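Local coordinates for HTH cro/C1-type domain-containing protein (Pseudomonas aeruginosa PAO1, PDB 7CSV) that serves as the antitoxin HigA, a dimeric regulatory factor that recognises specific pseudopalindromic DNA motifs, at residues D17-E22 with A67-N72; A28-A33 with G60-T65. All coordinates share one frame; numbering follows the deposited sequence.

Contact 1: D17-E22 with A67-N72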
# COMPACT_ATOMS: atom_id res chain seq x y z
N ASP A 17 15.13 9.20 -9.31
CA ASP A 17 16.42 8.65 -9.68
C ASP A 17 16.34 7.68 -10.85
O ASP A 17 17.19 7.72 -11.74
CB ASP A 17 17.07 7.93 -8.50
CG ASP A 17 17.45 8.86 -7.37
OD1 ASP A 17 17.53 10.08 -7.58
OD2 ASP A 17 17.66 8.35 -6.25
N GLU A 18 15.34 6.78 -10.86
CA GLU A 18 15.30 5.71 -11.83
C GLU A 18 14.41 6.01 -13.02
O GLU A 18 14.40 5.22 -13.98
CB GLU A 18 14.83 4.40 -11.18
CG GLU A 18 15.66 3.98 -10.00
CD GLU A 18 17.06 3.60 -10.40
OE1 GLU A 18 17.32 3.43 -11.60
OE2 GLU A 18 17.91 3.46 -9.51
N PHE A 19 13.65 7.09 -12.97
CA PHE A 19 12.74 7.38 -14.08
C PHE A 19 12.92 8.80 -14.60
O PHE A 19 13.24 8.98 -15.78
CB PHE A 19 11.30 7.11 -13.64
CG PHE A 19 11.02 5.66 -13.36
CD1 PHE A 19 11.25 5.12 -12.11
CD2 PHE A 19 10.56 4.82 -14.38
CE1 PHE A 19 11.01 3.78 -11.86
CE2 PHE A 19 10.31 3.48 -14.13
CZ PHE A 19 10.54 2.96 -12.86
N LEU A 20 12.73 9.81 -13.75
CA LEU A 20 12.84 11.19 -14.23
C LEU A 20 14.25 11.49 -14.71
O LEU A 20 14.45 12.05 -15.80
CB LEU A 20 12.42 12.17 -13.14
CG LEU A 20 10.97 12.08 -12.67
CD1 LEU A 20 10.64 13.26 -11.77
CD2 LEU A 20 10.02 12.02 -13.87
N MET A 21 15.26 11.13 -13.91
CA MET A 21 16.64 11.37 -14.34
C MET A 21 17.06 10.42 -15.44
O MET A 21 17.89 10.79 -16.28
CB MET A 21 17.58 11.26 -13.14
CG MET A 21 17.44 12.36 -12.13
SD MET A 21 18.75 12.25 -10.90
CE MET A 21 17.86 12.68 -9.41
N GLU A 22 16.53 9.20 -15.46
CA GLU A 22 16.91 8.25 -16.49
C GLU A 22 16.47 8.72 -17.86
O GLU A 22 17.23 8.65 -18.83
CB GLU A 22 16.33 6.87 -16.19
CG GLU A 22 16.47 5.89 -17.33
CD GLU A 22 17.75 5.08 -17.23
OE1 GLU A 22 18.43 5.19 -16.19
OE2 GLU A 22 18.06 4.33 -18.18
N ALA A 67 1.20 -1.34 -11.84
CA ALA A 67 0.82 -0.38 -10.82
C ALA A 67 1.28 -0.83 -9.45
O ALA A 67 1.62 0.00 -8.60
CB ALA A 67 -0.69 -0.16 -10.84
N GLN A 68 1.34 -2.15 -9.23
CA GLN A 68 1.78 -2.68 -7.95
C GLN A 68 3.23 -2.33 -7.65
O GLN A 68 3.60 -2.22 -6.48
CB GLN A 68 1.59 -4.19 -7.92
CG GLN A 68 0.16 -4.60 -7.65
CD GLN A 68 -0.20 -4.63 -6.17
OE1 GLN A 68 0.38 -3.90 -5.35
NE2 GLN A 68 -1.15 -5.46 -5.82
N PHE A 69 4.07 -2.20 -8.68
CA PHE A 69 5.45 -1.76 -8.46
C PHE A 69 5.48 -0.50 -7.61
O PHE A 69 6.21 -0.43 -6.61
CB PHE A 69 6.14 -1.52 -9.81
CG PHE A 69 7.50 -0.85 -9.70
CD1 PHE A 69 8.64 -1.59 -9.38
CD2 PHE A 69 7.63 0.51 -9.93
CE1 PHE A 69 9.89 -0.97 -9.29
CE2 PHE A 69 8.87 1.14 -9.84
CZ PHE A 69 10.00 0.40 -9.52
N TRP A 70 4.67 0.49 -7.98
CA TRP A 70 4.63 1.75 -7.24
C TRP A 70 3.96 1.59 -5.89
O TRP A 70 4.39 2.20 -4.91
CB TRP A 70 3.93 2.82 -8.07
CG TRP A 70 4.68 3.08 -9.31
CD1 TRP A 70 4.43 2.56 -10.54
CD2 TRP A 70 5.87 3.86 -9.43
NE1 TRP A 70 5.37 3.00 -11.43
CE2 TRP A 70 6.26 3.80 -10.78
CE3 TRP A 70 6.62 4.62 -8.53
CZ2 TRP A 70 7.39 4.48 -11.26
CZ3 TRP A 70 7.74 5.29 -9.01
CH2 TRP A 70 8.11 5.22 -10.36
N MET A 71 2.89 0.79 -5.82
CA MET A 71 2.22 0.63 -4.54
C MET A 71 3.09 -0.15 -3.58
O MET A 71 2.99 0.06 -2.37
CB MET A 71 0.88 -0.08 -4.71
CG MET A 71 -0.14 0.76 -5.47
SD MET A 71 -0.58 2.33 -4.71
CE MET A 71 -1.72 1.75 -3.44
N ASN A 72 3.92 -1.05 -4.10
CA ASN A 72 4.84 -1.79 -3.23
C ASN A 72 5.90 -0.87 -2.65
O ASN A 72 6.28 -1.00 -1.48
CB ASN A 72 5.49 -2.95 -3.99
CG ASN A 72 4.51 -4.10 -4.29
OD1 ASN A 72 3.44 -4.20 -3.69
ND2 ASN A 72 4.90 -4.96 -5.23
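Phe19 and Trp70 approach from opposite directions on two helices, and CA of Phe19 and CA of Trp70 are 12.0 Å apart, the nearest CA pair between residues 17-22 and 67-72. The contact belongs to the all-helical Cro/C1-type helix-turn-helix domain, where it joins the first helix, 11-23, to the start of the long helix 67-93, and it illustrates how large aromatic groups can span the distance between two helices whose backbones do not approach closely. Phe19 comes from one side, Phe69 and Trp70 from the other. The six-membered ring of Trp70 reaches over one face of Phe19, with CH2 of Trp70 3.6 Å from CE1 of Phe19. The two ring planes are inclined at 49°, with centroids 5.0 Å apart. Phe69 adds a smaller touch at the far end of the Phe19 ring, CE2 of Phe69 lying 3.9 Å from CZ of Phe19. CG of Phe69 is anti to the backbone N (chi1 170°), whereas that of Trp70 lies beside it (chi1 -63°), and with these torsions the rings of both sequence neighbours reach Phe19. Ala56 and Leu59 of helix 53-63 also touch the Trp70 side chain. Between the neighbours themselves, Phe69 CD2 sits 3.6 Å above the plane of the Trp70 indole, displaced toward its rim.

Contact 2: A28-A33 with G60-T65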
# COMPACT_ATOMS: atom_id res chain seq x y z
N ALA A 28 7.31 18.51 -13.98
CA ALA A 28 6.21 19.18 -14.67
C ALA A 28 5.85 18.48 -15.97
O ALA A 28 4.67 18.32 -16.30
CB ALA A 28 6.56 20.64 -14.93
N ALA A 29 6.86 18.06 -16.75
CA ALA A 29 6.60 17.32 -17.97
C ALA A 29 5.92 15.99 -17.67
O ALA A 29 5.08 15.53 -18.45
CB ALA A 29 7.91 17.09 -18.73
N LEU A 30 6.28 15.36 -16.55
CA LEU A 30 5.60 14.13 -16.15
C LEU A 30 4.15 14.41 -15.79
O LEU A 30 3.26 13.65 -16.19
CB LEU A 30 6.33 13.48 -14.97
CG LEU A 30 5.63 12.23 -14.42
CD1 LEU A 30 5.58 11.14 -15.47
CD2 LEU A 30 6.32 11.71 -13.16
N ALA A 31 3.89 15.49 -15.05
CA ALA A 31 2.51 15.82 -14.70
C ALA A 31 1.65 16.04 -15.94
O ALA A 31 0.51 15.56 -16.01
CB ALA A 31 2.47 17.04 -13.79
N ARG A 32 2.19 16.75 -16.93
CA ARG A 32 1.45 17.00 -18.16
C ARG A 32 1.15 15.70 -18.90
O ARG A 32 0.10 15.58 -19.55
CB ARG A 32 2.24 17.97 -19.05
CG ARG A 32 2.10 19.42 -18.61
CD ARG A 32 2.65 20.41 -19.65
NE ARG A 32 4.05 20.16 -19.98
CZ ARG A 32 5.08 20.68 -19.32
NH1 ARG A 32 4.88 21.48 -18.28
NH2 ARG A 32 6.32 20.39 -19.71
N ALA A 33 2.07 14.73 -18.83
CA ALA A 33 1.87 13.46 -19.51
C ALA A 33 0.88 12.58 -18.78
O ALA A 33 0.12 11.83 -19.40
CB ALA A 33 3.21 12.73 -19.68
N GLY A 60 2.33 3.46 -13.79
CA GLY A 60 2.52 2.19 -14.47
C GLY A 60 2.25 2.31 -15.96
O GLY A 60 3.02 1.82 -16.78
N ARG A 61 1.14 2.97 -16.31
CA ARG A 61 0.80 3.19 -17.71
C ARG A 61 1.88 3.98 -18.44
O ARG A 61 2.26 3.65 -19.57
CB ARG A 61 -0.54 3.92 -17.80
CG ARG A 61 -0.89 4.46 -19.19
CD ARG A 61 -1.40 3.39 -20.11
NE ARG A 61 -1.91 3.96 -21.35
CZ ARG A 61 -2.20 3.25 -22.44
NH1 ARG A 61 -2.03 1.94 -22.44
NH2 ARG A 61 -2.65 3.87 -23.53
N TYR A 62 2.38 5.04 -17.81
CA TYR A 62 3.33 5.91 -18.49
C TYR A 62 4.69 5.24 -18.65
O TYR A 62 5.31 5.31 -19.71
CB TYR A 62 3.47 7.22 -17.72
CG TYR A 62 4.25 8.25 -18.49
CD1 TYR A 62 3.80 8.70 -19.72
CD2 TYR A 62 5.44 8.75 -18.00
CE1 TYR A 62 4.52 9.64 -20.43
CE2 TYR A 62 6.17 9.68 -18.70
CZ TYR A 62 5.70 10.13 -19.92
OH TYR A 62 6.43 11.06 -20.62
N PHE A 63 5.18 4.61 -17.59
CA PHE A 63 6.55 4.11 -17.58
C PHE A 63 6.68 2.61 -17.87
O PHE A 63 7.76 2.06 -17.67
CB PHE A 63 7.20 4.41 -16.23
CG PHE A 63 7.54 5.86 -16.04
CD1 PHE A 63 8.39 6.50 -16.94
CD2 PHE A 63 7.04 6.56 -14.96
CE1 PHE A 63 8.72 7.83 -16.77
CE2 PHE A 63 7.37 7.90 -14.78
CZ PHE A 63 8.22 8.54 -15.69
N ASP A 64 5.62 1.94 -18.32
CA ASP A 64 5.66 0.50 -18.59
C ASP A 64 6.06 -0.30 -17.35
O ASP A 64 7.00 -1.10 -17.38
CB ASP A 64 6.62 0.18 -19.76
CG ASP A 64 6.00 0.45 -21.11
OD1 ASP A 64 4.78 0.68 -21.20
OD2 ASP A 64 6.75 0.41 -22.11
N THR A 65 5.36 -0.08 -16.25
CA THR A 65 5.51 -0.92 -15.07
C THR A 65 4.13 -1.40 -14.65
O THR A 65 3.11 -0.90 -15.12
CB THR A 65 6.15 -0.18 -13.89
OG1 THR A 65 5.21 0.77 -13.36
CG2 THR A 65 7.43 0.52 -14.29
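Ala33 and Leu30 both bring a methyl obliquely to the Tyr62 ring, from the same side of its plane. The methyl of Ala33 sits by CE1 and CZ, its CB 3.4 Å from CE1 of Tyr62. Leu30 comes in by CD2 and CE2 through a single branch, CD1, which is 3.5 Å from CD2 of Tyr62. The same methyl is shared with the next aromatic residue, since Leu30 CD1 also comes within 3.7 Å of Phe63 CZ. Every one of these touches is apolar. In Leu30, CG lies anti to the backbone N (chi1 176°), and this carries CD1 out from a CB that does not itself point at residues 60-65. Tyr62 and Phe63 also pack on each other: CD2 of Tyr62 stands 3.5 Å above the plane of the Phe63 ring, over its centre, while CE2 of Phe63 lies in the plane of the tyrosine ring at its edge. Leu30 CD1 thus meets two rings already packed together. In fold terms, helix 27-34 is the first of the two helices in the helix-turn-helix unit, and its contact with the end of helix 53-63 is part of the buried core of the domain. Leu30 and Ala33 lie three residues apart, about one helical turn, so they reach the same ring from neighbouring levels of one helix. Further out, Ile25 packs against Leu30, Tyr62 and Phe63, and Leu15 of helix 11-23 touches both Leu30 and Phe63. Beyond Phe63 the chain turns through Asp64, which has a positive phi of 58°, and Thr65 N returns a hydrogen bond of 3.1 Å to Gly60 O. From the second subunit, Leu97 packs on Phe63, and Ile94 O accepts a hydrogen bond from Arg61 NE.

How the contacts relate
Residues 28-33 and 60-65 both fall between the two segments of contact 1 in sequence, and the centres of the two contacts lie about 10 Å apart. Aromatic packing joins them directly: Phe19 CD2 is 3.6 Å from Phe63 CG, the two rings inclined at about 50°. A second seam runs between consecutive helices, where Leu20 CD2 meets Leu30 CD2 at 3.8 Å. Trp70 NE1 also lies 3.0 Å from Thr65 OG1, a close approach between the turn after helix 53-63 and the helix that follows. Both contacts also border the second subunit, so the packing that holds the helix-turn-helix unit, probably the DNA-reading element, adjoins the dimer interface.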